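Local coordinates for protein exopolygalacturonase (Yersinia enterocolitica, PDB 2UVF) that probably hydrolyses pectic polygalacturonate from the chain ends, as a periplasmic family 28 exopolygalacturonase that binds digalacturonic acid, at residues A[518-532]-A[550-564]. Residues are numbered along the deposited sequence; the frame is centred on the assembly and turned at random.
Sequences QFYDFTLKNVTVDNS and WHRLVHVNNVQLNNV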
ATOM      1  N   GLN A 518      -1.690  18.555 -12.292  1.00 55.72           N
ATOM      2  CA  GLN A 518      -2.323  17.922 -13.450  1.00 53.80           C
ATOM      3  C   GLN A 518      -2.168  16.402 -13.435  1.00 51.78           C
ATOM      4  O   GLN A 518      -1.141  15.867 -13.014  1.00 51.00           O
ATOM      5  CB  GLN A 518      -1.767  18.507 -14.758  1.00 53.81           C
ATOM      6  CG  GLN A 518      -0.239  18.413 -14.895  1.00 54.88           C
ATOM      7  CD  GLN A 518       0.363  19.458 -15.844  1.00 54.90           C
ATOM      8  OE1 GLN A 518       0.048  19.490 -17.037  1.00 55.96           O
ATOM      9  NE2 GLN A 518       1.251  20.298 -15.314  1.00 55.27           N
ATOM     10  N   PHE A 519      -3.208  15.720 -13.902  1.00 49.83           N
ATOM     11  CA  PHE A 519      -3.172  14.282 -14.118  1.00 48.02           C
ATOM     12  C   PHE A 519      -3.248  13.993 -15.611  1.00 46.69           C
ATOM     13  O   PHE A 519      -4.104  14.525 -16.316  1.00 46.31           O
ATOM     14  CB  PHE A 519      -4.320  13.593 -13.378  1.00 47.65           C
ATOM     15  CG  PHE A 519      -4.274  13.767 -11.884  1.00 47.70           C
ATOM     16  CD1 PHE A 519      -3.273  13.156 -11.125  1.00 47.33           C
ATOM     17  CD2 PHE A 519      -5.241  14.533 -11.232  1.00 46.50           C
ATOM     18  CE1 PHE A 519      -3.222  13.316  -9.745  1.00 46.81           C
ATOM     19  CE2 PHE A 519      -5.211  14.690  -9.857  1.00 46.51           C
ATOM     20  CZ  PHE A 519      -4.196  14.083  -9.108  1.00 47.46           C
ATOM     21  N   TYR A 520      -2.317  13.180 -16.093  1.00 45.53           N
ATOM     22  CA  TYR A 520      -2.314  12.769 -17.490  1.00 44.26           C
ATOM     23  C   TYR A 520      -1.656  11.400 -17.701  1.00 43.73           C
ATOM     24  O   TYR A 520      -0.828  10.953 -16.891  1.00 43.45           O
ATOM     25  CB  TYR A 520      -1.723  13.862 -18.408  1.00 44.65           C
ATOM     26  CG  TYR A 520      -0.238  14.089 -18.292  1.00 44.37           C
ATOM     27  CD1 TYR A 520       0.660  13.321 -19.029  1.00 44.03           C
ATOM     28  CD2 TYR A 520       0.273  15.094 -17.459  1.00 44.90           C
ATOM     29  CE1 TYR A 520       2.038  13.524 -18.919  1.00 44.99           C
ATOM     30  CE2 TYR A 520       1.649  15.307 -17.347  1.00 44.55           C
ATOM     31  CZ  TYR A 520       2.519  14.522 -18.081  1.00 44.77           C
ATOM     32  OH  TYR A 520       3.880  14.720 -17.969  1.00 45.95           O
ATOM     33  N   ASP A 521      -2.028  10.743 -18.799  1.00 42.42           N
ATOM     34  CA  ASP A 521      -1.475   9.440 -19.146  1.00 41.92           C
ATOM     35  C   ASP A 521      -1.893   8.403 -18.080  1.00 40.96           C
ATOM     36  O   ASP A 521      -1.066   7.834 -17.367  1.00 40.86           O
ATOM     37  CB  ASP A 521       0.048   9.537 -19.355  1.00 42.16           C
ATOM     38  CG  ASP A 521       0.660   8.260 -19.885  1.00 43.16           C
ATOM     39  OD1 ASP A 521      -0.062   7.464 -20.529  1.00 44.48           O
ATOM     40  OD2 ASP A 521       1.877   8.048 -19.641  1.00 43.96           O
ATOM     41  N   PHE A 522      -3.207   8.214 -17.975  1.00 40.07           N
ATOM     42  CA  PHE A 522      -3.829   7.212 -17.111  1.00 38.68           C
ATOM     43  C   PHE A 522      -4.498   6.185 -17.997  1.00 38.00           C
ATOM     44  O   PHE A 522      -5.201   6.524 -18.947  1.00 37.61           O
ATOM     45  CB  PHE A 522      -4.892   7.834 -16.196  1.00 38.23           C
ATOM     46  CG  PHE A 522      -4.361   8.343 -14.875  1.00 38.88           C
ATOM     47  CD1 PHE A 522      -3.256   9.194 -14.816  1.00 37.24           C
ATOM     48  CD2 PHE A 522      -4.992   7.983 -13.677  1.00 38.16           C
ATOM     49  CE1 PHE A 522      -2.782   9.660 -13.594  1.00 37.28           C
ATOM     50  CE2 PHE A 522      -4.516   8.458 -12.444  1.00 35.13           C
ATOM     51  CZ  PHE A 522      -3.419   9.291 -12.409  1.00 37.03           C
ATOM     52  N   THR A 523      -4.286   4.928 -17.647  1.00 37.75           N
ATOM     53  CA  THR A 523      -4.842   3.795 -18.356  1.00 37.14           C
ATOM     54  C   THR A 523      -5.671   2.914 -17.418  1.00 36.96           C
ATOM     55  O   THR A 523      -5.165   2.399 -16.403  1.00 36.25           O
ATOM     56  CB  THR A 523      -3.714   2.978 -19.009  1.00 37.15           C
ATOM     57  OG1 THR A 523      -3.045   3.809 -19.960  1.00 36.90           O
ATOM     58  CG2 THR A 523      -4.252   1.735 -19.705  1.00 36.64           C
ATOM     59  N   LEU A 524      -6.948   2.777 -17.778  1.00 36.72           N
ATOM     60  CA  LEU A 524      -7.865   1.817 -17.189  1.00 36.17           C
ATOM     61  C   LEU A 524      -8.241   0.757 -18.243  1.00 35.46           C
ATOM     62  O   LEU A 524      -8.882   1.067 -19.237  1.00 34.41           O
ATOM     63  CB  LEU A 524      -9.108   2.529 -16.653  1.00 37.05           C
ATOM     64  CG  LEU A 524      -9.884   1.848 -15.517  1.00 36.78           C
ATOM     65  CD1 LEU A 524      -9.341   2.276 -14.171  1.00 38.42           C
ATOM     66  CD2 LEU A 524     -11.348   2.226 -15.628  1.00 39.65           C
ATOM     67  N   LYS A 525      -7.822  -0.488 -18.004  1.00 34.75           N
ATOM     68  CA  LYS A 525      -7.934  -1.576 -18.980  1.00 34.28           C
ATOM     69  C   LYS A 525      -8.269  -2.899 -18.298  1.00 33.15           C
ATOM     70  O   LYS A 525      -7.728  -3.189 -17.224  1.00 32.74           O
ATOM     71  CB  LYS A 525      -6.612  -1.741 -19.732  1.00 34.74           C
ATOM     72  CG  LYS A 525      -6.761  -2.401 -21.090  1.00 37.73           C
ATOM     73  CD  LYS A 525      -5.494  -2.264 -21.943  1.00 41.23           C
ATOM     74  CE  LYS A 525      -5.109  -0.795 -22.177  1.00 43.15           C
ATOM     75  NZ  LYS A 525      -4.286  -0.573 -23.424  1.00 44.88           N
ATOM     76  N   ASN A 526      -9.151  -3.689 -18.920  1.00 31.63           N
ATOM     77  CA  ASN A 526      -9.460  -5.057 -18.462  1.00 30.15           C
ATOM     78  C   ASN A 526      -9.890  -5.077 -16.993  1.00 29.07           C
ATOM     79  O   ASN A 526      -9.294  -5.781 -16.193  1.00 28.87           O
ATOM     80  CB  ASN A 526      -8.246  -5.990 -18.632  1.00 29.76           C
ATOM     81  CG  ASN A 526      -7.691  -6.021 -20.053  1.00 29.00           C
ATOM     82  OD1 ASN A 526      -8.345  -5.619 -21.005  1.00 26.87           O
ATOM     83  ND2 ASN A 526      -6.470  -6.521 -20.190  1.00 29.13           N
ATOM     84  N   VAL A 527     -10.909  -4.284 -16.661  1.00 28.57           N
ATOM     85  CA  VAL A 527     -11.375  -4.079 -15.287  1.00 27.22           C
ATOM     86  C   VAL A 527     -12.882  -4.317 -15.247  1.00 27.74           C
ATOM     87  O   VAL A 527     -13.625  -3.800 -16.071  1.00 27.24           O
ATOM     88  CB  VAL A 527     -11.038  -2.644 -14.754  1.00 27.26           C
ATOM     89  CG1 VAL A 527     -11.877  -2.276 -13.509  1.00 24.19           C
ATOM     90  CG2 VAL A 527      -9.534  -2.490 -14.487  1.00 23.99           C
ATOM     91  N   THR A 528     -13.311  -5.113 -14.280  1.00 27.62           N
ATOM     92  CA  THR A 528     -14.711  -5.431 -14.091  1.00 28.23           C
ATOM     93  C   THR A 528     -15.105  -5.011 -12.686  1.00 28.50           C
ATOM     94  O   THR A 528     -14.381  -5.280 -11.728  1.00 28.79           O
ATOM     95  CB  THR A 528     -14.960  -6.939 -14.272  1.00 28.04           C
ATOM     96  OG1 THR A 528     -13.997  -7.668 -13.484  1.00 28.75           O
ATOM     97  CG2 THR A 528     -14.810  -7.332 -15.742  1.00 26.54           C
ATOM     98  N   VAL A 529     -16.228  -4.324 -12.578  1.00 28.33           N
ATOM     99  CA  VAL A 529     -16.828  -4.016 -11.300  1.00 28.89           C
ATOM    100  C   VAL A 529     -18.256  -4.533 -11.303  1.00 29.25           C
ATOM    101  O   VAL A 529     -19.036  -4.203 -12.199  1.00 29.34           O
ATOM    102  CB  VAL A 529     -16.903  -2.479 -11.007  1.00 28.66           C
ATOM    103  CG1 VAL A 529     -17.497  -2.227  -9.612  1.00 27.09           C
ATOM    104  CG2 VAL A 529     -15.557  -1.809 -11.148  1.00 28.77           C
ATOM    105  N   ASP A 530     -18.589  -5.325 -10.286  1.00 29.77           N
ATOM    106  CA  ASP A 530     -19.974  -5.680  -9.995  1.00 29.77           C
ATOM    107  C   ASP A 530     -20.414  -4.978  -8.716  1.00 30.23           C
ATOM    108  O   ASP A 530     -19.934  -5.297  -7.632  1.00 29.19           O
ATOM    109  CB  ASP A 530     -20.131  -7.187  -9.845  1.00 29.22           C
ATOM    110  CG  ASP A 530     -21.589  -7.624  -9.690  1.00 29.74           C
ATOM    111  OD1 ASP A 530     -22.544  -6.844  -9.931  1.00 28.40           O
ATOM    112  OD2 ASP A 530     -21.778  -8.787  -9.311  1.00 30.23           O
ATOM    113  N   ASN A 531     -21.335  -4.029  -8.871  0.50 30.42           N
ATOM    114  CA  ASN A 531     -21.932  -3.274  -7.775  0.50 30.94           C
ATOM    115  C   ASN A 531     -21.039  -2.181  -7.228  0.50 32.28           C
ATOM    116  O   ASN A 531     -19.862  -2.402  -6.908  0.50 32.54           O
ATOM    117  CB  ASN A 531     -22.393  -4.181  -6.623  0.50 30.30           C
ATOM    118  CG  ASN A 531     -23.371  -5.255  -7.070  0.50 28.34           C
ATOM    119  OD1 ASN A 531     -23.344  -6.379  -6.561  0.50 24.97           O
ATOM    120  ND2 ASN A 531     -24.237  -4.915  -8.009  0.50 24.57           N
ATOM    121  N   SER A 532     -21.621  -0.994  -7.149  1.00 33.70           N
ATOM    122  CA  SER A 532     -21.040   0.133  -6.447  1.00 36.26           C
ATOM    123  C   SER A 532     -22.254   0.698  -5.725  1.00 37.81           C
ATOM    124  O   SER A 532     -23.227   1.105  -6.378  1.00 38.93           O
ATOM    125  CB  SER A 532     -20.491   1.149  -7.426  1.00 36.42           C
ATOM    126  OG  SER A 532     -19.308   1.764  -6.939  1.00 39.59           O
ATOM    127  N   TRP A 550      -6.988  21.176 -16.374  1.00 58.16           N
ATOM    128  CA  TRP A 550      -7.644  20.002 -16.938  1.00 56.94           C
ATOM    129  C   TRP A 550      -6.760  18.753 -16.942  1.00 55.52           C
ATOM    130  O   TRP A 550      -5.527  18.836 -16.913  1.00 54.85           O
ATOM    131  CB  TRP A 550      -8.251  20.276 -18.333  1.00 57.57           C
ATOM    132  CG  TRP A 550      -7.296  20.861 -19.344  1.00 58.43           C
ATOM    133  CD1 TRP A 550      -6.311  20.198 -20.037  1.00 59.12           C
ATOM    134  CD2 TRP A 550      -7.247  22.226 -19.780  1.00 58.90           C
ATOM    135  NE1 TRP A 550      -5.642  21.077 -20.868  1.00 59.04           N
ATOM    136  CE2 TRP A 550      -6.196  22.324 -20.734  1.00 58.99           C
ATOM    137  CE3 TRP A 550      -7.976  23.382 -19.446  1.00 58.65           C
ATOM    138  CZ2 TRP A 550      -5.864  23.533 -21.365  1.00 58.54           C
ATOM    139  CZ3 TRP A 550      -7.648  24.586 -20.075  1.00 59.00           C
ATOM    140  CH2 TRP A 550      -6.596  24.649 -21.025  1.00 58.93           C
ATOM    141  N   HIS A 551      -7.430  17.603 -16.964  1.00 53.96           N
ATOM    142  CA  HIS A 551      -6.797  16.298 -17.099  1.00 52.50           C
ATOM    143  C   HIS A 551      -6.763  15.943 -18.569  1.00 51.20           C
ATOM    144  O   HIS A 551      -7.623  16.363 -19.339  1.00 51.12           O
ATOM    145  CB  HIS A 551      -7.596  15.222 -16.343  1.00 52.63           C
ATOM    146  CG  HIS A 551      -8.081  15.659 -14.995  1.00 52.74           C
ATOM    147  ND1 HIS A 551      -7.317  15.539 -13.854  1.00 53.12           N
ATOM    148  CD2 HIS A 551      -9.246  16.230 -14.609  1.00 51.90           C
ATOM    149  CE1 HIS A 551      -7.996  16.005 -12.822  1.00 52.58           C
ATOM    150  NE2 HIS A 551      -9.169  16.431 -13.252  1.00 52.02           N
ATOM    151  N   ARG A 552      -5.780  15.158 -18.967  1.00 49.85           N
ATOM    152  CA  ARG A 552      -5.651  14.812 -20.367  1.00 49.02           C
ATOM    153  C   ARG A 552      -5.065  13.417 -20.491  1.00 47.62           C
ATOM    154  O   ARG A 552      -4.515  12.895 -19.533  1.00 47.63           O
ATOM    155  CB  ARG A 552      -4.817  15.879 -21.123  1.00 48.91           C
ATOM    156  CG  ARG A 552      -3.324  15.828 -20.860  1.00 49.22           C
ATOM    157  CD  ARG A 552      -2.573  17.080 -21.325  1.00 50.18           C
ATOM    158  NE  ARG A 552      -1.131  16.879 -21.141  1.00 53.52           N
ATOM    159  CZ  ARG A 552      -0.309  16.404 -22.077  1.00 54.95           C
ATOM    160  NH1 ARG A 552      -0.770  16.121 -23.299  1.00 54.50           N
ATOM    161  NH2 ARG A 552       0.982  16.225 -21.801  1.00 55.24           N
ATOM    162  N   LEU A 553      -5.206  12.816 -21.668  1.00 46.31           N
ATOM    163  CA  LEU A 553      -4.595  11.517 -21.978  1.00 45.18           C
ATOM    164  C   LEU A 553      -5.049  10.352 -21.081  1.00 44.19           C
ATOM    165  O   LEU A 553      -4.230   9.581 -20.590  1.00 43.91           O
ATOM    166  CB  LEU A 553      -3.060  11.630 -22.029  1.00 45.15           C
ATOM    167  CG  LEU A 553      -2.488  12.513 -23.153  1.00 45.55           C
ATOM    168  CD1 LEU A 553      -1.024  12.771 -22.913  1.00 43.52           C
ATOM    169  CD2 LEU A 553      -2.726  11.883 -24.552  1.00 44.83           C
ATOM    170  N   VAL A 554      -6.362  10.243 -20.881  1.00 43.19           N
ATOM    171  CA  VAL A 554      -6.971   9.093 -20.211  1.00 42.77           C
ATOM    172  C   VAL A 554      -7.399   8.039 -21.253  1.00 42.45           C
ATOM    173  O   VAL A 554      -8.281   8.286 -22.072  1.00 41.71           O
ATOM    174  CB  VAL A 554      -8.191   9.511 -19.329  1.00 42.94           C
ATOM    175  CG1 VAL A 554      -8.853   8.299 -18.694  1.00 42.56           C
ATOM    176  CG2 VAL A 554      -7.782  10.507 -18.252  1.00 42.54           C
ATOM    177  N   HIS A 555      -6.758   6.872 -21.210  1.00 42.39           N
ATOM    178  CA  HIS A 555      -7.060   5.753 -22.121  1.00 42.24           C
ATOM    179  C   HIS A 555      -7.828   4.650 -21.384  1.00 41.89           C
ATOM    180  O   HIS A 555      -7.270   3.970 -20.519  1.00 41.82           O
ATOM    181  CB  HIS A 555      -5.772   5.179 -22.729  1.00 42.46           C
ATOM    182  CG  HIS A 555      -4.711   6.206 -22.982  1.00 44.26           C
ATOM    183  ND1 HIS A 555      -4.801   7.138 -23.998  1.00 44.95           N
ATOM    184  CD2 HIS A 555      -3.548   6.463 -22.338  1.00 44.49           C
ATOM    185  CE1 HIS A 555      -3.733   7.917 -23.970  1.00 45.22           C
ATOM    186  NE2 HIS A 555      -2.956   7.527 -22.975  1.00 45.12           N
ATOM    187  N   VAL A 556      -9.113   4.499 -21.713  1.00 41.39           N
ATOM    188  CA  VAL A 556      -9.985   3.502 -21.075  1.00 40.86           C
ATOM    189  C   VAL A 556     -10.442   2.429 -22.080  1.00 41.00           C
ATOM    190  O   VAL A 556     -11.101   2.742 -23.074  1.00 40.96           O
ATOM    191  CB  VAL A 556     -11.194   4.163 -20.342  1.00 40.69           C
ATOM    192  CG1 VAL A 556     -12.156   3.101 -19.790  1.00 40.68           C
ATOM    193  CG2 VAL A 556     -10.713   5.067 -19.205  1.00 39.80           C
ATOM    194  N   ASN A 557     -10.072   1.172 -21.808  1.00 40.87           N
ATOM    195  CA  ASN A 557     -10.306   0.036 -22.714  1.00 40.52           C
ATOM    196  C   ASN A 557     -10.808  -1.245 -22.030  1.00 39.04           C
ATOM    197  O   ASN A 557     -10.236  -1.698 -21.039  1.00 38.43           O
ATOM    198  CB  ASN A 557      -9.033  -0.279 -23.519  1.00 41.42           C
ATOM    199  CG  ASN A 557      -8.939   0.526 -24.817  1.00 45.02           C
ATOM    200  OD1 ASN A 557      -9.709   0.290 -25.769  1.00 48.31           O
ATOM    201  ND2 ASN A 557      -7.989   1.475 -24.872  1.00 47.04           N
ATOM    202  N   ASN A 558     -11.876  -1.824 -22.578  1.00 37.31           N
ATOM    203  CA  ASN A 558     -12.393  -3.128 -22.134  1.00 35.74           C
ATOM    204  C   ASN A 558     -12.736  -3.216 -20.632  1.00 34.08           C
ATOM    205  O   ASN A 558     -12.131  -3.977 -19.876  1.00 34.06           O
ATOM    206  CB  ASN A 558     -11.450  -4.264 -22.585  1.00 35.42           C
ATOM    207  CG  ASN A 558     -11.969  -5.655 -22.210  1.00 35.53           C
ATOM    208  OD1 ASN A 558     -13.177  -5.876 -22.141  1.00 36.84           O
ATOM    209  ND2 ASN A 558     -11.047  -6.597 -21.970  1.00 34.15           N
ATOM    210  N   VAL A 559     -13.739  -2.456 -20.215  1.00 33.05           N
ATOM    211  CA  VAL A 559     -14.148  -2.390 -18.804  1.00 30.50           C
ATOM    212  C   VAL A 559     -15.639  -2.719 -18.732  1.00 31.11           C
ATOM    213  O   VAL A 559     -16.400  -2.259 -19.566  1.00 31.10           O
ATOM    214  CB  VAL A 559     -13.862  -0.958 -18.212  1.00 30.55           C
ATOM    215  CG1 VAL A 559     -14.499  -0.756 -16.829  1.00 26.42           C
ATOM    216  CG2 VAL A 559     -12.357  -0.653 -18.176  1.00 26.07           C
ATOM    217  N   GLN A 560     -16.062  -3.502 -17.735  1.00 30.88           N
ATOM    218  CA  GLN A 560     -17.482  -3.845 -17.565  1.00 30.29           C
ATOM    219  C   GLN A 560     -17.962  -3.461 -16.172  1.00 30.00           C
ATOM    220  O   GLN A 560     -17.382  -3.872 -15.168  1.00 29.63           O
ATOM    221  CB  GLN A 560     -17.739  -5.345 -17.802  1.00 30.05           C
ATOM    222  CG  GLN A 560     -17.539  -5.842 -19.228  1.00 29.09           C
ATOM    223  CD  GLN A 560     -16.105  -6.189 -19.573  1.00 29.39           C
ATOM    224  OE1 GLN A 560     -15.433  -6.926 -18.848  1.00 29.40           O
ATOM    225  NE2 GLN A 560     -15.628  -5.677 -20.712  1.00 28.45           N
ATOM    226  N   LEU A 561     -19.043  -2.698 -16.125  1.00 29.42           N
ATOM    227  CA  LEU A 561     -19.556  -2.146 -14.896  1.00 29.41           C
ATOM    228  C   LEU A 561     -21.010  -2.565 -14.694  1.00 29.70           C
ATOM    229  O   LEU A 561     -21.903  -2.140 -15.449  1.00 30.10           O
ATOM    230  CB  LEU A 561     -19.438  -0.610 -14.914  1.00 28.86           C
ATOM    231  CG  LEU A 561     -18.049   0.002 -15.039  1.00 28.58           C
ATOM    232  CD1 LEU A 561     -18.085   1.495 -15.035  1.00 29.46           C
ATOM    233  CD2 LEU A 561     -17.239  -0.457 -13.905  1.00 30.68           C
ATOM    234  N   ASN A 562     -21.256  -3.403 -13.688  1.00 29.23           N
ATOM    235  CA  ASN A 562     -22.615  -3.787 -13.390  1.00 28.47           C
ATOM    236  C   ASN A 562     -23.123  -3.133 -12.114  1.00 28.77           C
ATOM    237  O   ASN A 562     -22.422  -3.127 -11.089  1.00 28.04           O
ATOM    238  CB  ASN A 562     -22.726  -5.308 -13.290  1.00 28.93           C
ATOM    239  CG  ASN A 562     -24.152  -5.767 -13.197  1.00 27.51           C
ATOM    240  OD1 ASN A 562     -24.913  -5.669 -14.153  1.00 25.80           O
ATOM    241  ND2 ASN A 562     -24.530  -6.255 -12.040  1.00 27.33           N
ATOM    242  N   ASN A 563     -24.338  -2.588 -12.193  0.50 28.25           N
ATOM    243  CA  ASN A 563     -25.016  -1.986 -11.055  0.50 27.69           C
ATOM    244  C   ASN A 563     -24.183  -0.864 -10.420  0.50 28.02           C
ATOM    245  O   ASN A 563     -23.827  -0.907  -9.236  0.50 27.62           O
ATOM    246  CB  ASN A 563     -25.431  -3.054 -10.031  0.50 27.55           C
ATOM    247  CG  ASN A 563     -26.141  -2.465  -8.822  0.50 25.34           C
ATOM    248  OD1 ASN A 563     -25.930  -2.910  -7.701  0.50 26.22           O
ATOM    249  ND2 ASN A 563     -26.971  -1.456  -9.046  0.50 22.22           N
ATOM    250  N   VAL A 564     -23.864   0.120 -11.252  1.00 28.33           N
ATOM    251  CA  VAL A 564     -23.174   1.330 -10.843  1.00 28.76           C
ATOM    252  C   VAL A 564     -23.987   2.563 -11.323  1.00 29.54           C
ATOM    253  O   VAL A 564     -24.836   2.466 -12.233  1.00 29.42           O
ATOM    254  CB  VAL A 564     -21.701   1.389 -11.379  1.00 28.74           C
ATOM    255  CG1 VAL A 564     -20.914   0.132 -11.021  1.00 27.40           C
ATOM    256  CG2 VAL A 564     -21.651   1.656 -12.906  1.00 28.42           C
TER
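Y520 and R552 share one first torsion, CG lodged between the backbone N and the carbonyl carbon (chi1 71° and 75°), which sends both side chains off the strands in the same direction. The R552 chain then runs extended to its guanidinium and brings NH2 over one face of the Y520 ring, toward its rim, with the guanidinium tilted against the ring, a cation-pi contact with CZ 4.7 Å from the ring centroid. Successive turns of the parallel beta-helix bring equivalent positions into register, whether or not the residues are alike. F519 and H551 also lie side by side, but their rings meet rim to rim, H551 ND1 3.5 Å from F519 CD2. Where both chains turn a corner, the side chains of N526 and N558 are in register, their amide planes strongly inclined to each other: N558 ND2 donates to N526 OD1 at 3.0 Å, from above the carbonyl plane. N558 OD1 is in turn held by Q560 NE2 at 2.8 Å, so the amide is gripped at both ends and its rotation fixed. Further along, N562 ND2 gives a nearly straight bond (168°) to D530 OD1. On the inward face, L524 meets V556 and V559, and L561 CD2 packs 3.5 Å from V529 CG2, apolar packing that lines the interior of the helix. Backbone bonds such as N557 N to L524 O, 2.8 Å, join the strands on both sides of the corner. Outside the pair, Y520 OH bonds R478, H551 NE2 bonds K542 O, N562 OD1 bonds T583 and K525 forms a salt bridge with E61. Strand 518-532 thus stands between strand 476-490, where N526 ND2 extends the run of hydrogen-bonded asparagines to N484 OD1, and strand 551-562, which pairs next with strand 576-583; across the interior, strand 493-500 presents M497 to F519 and F522, and V494 to V529.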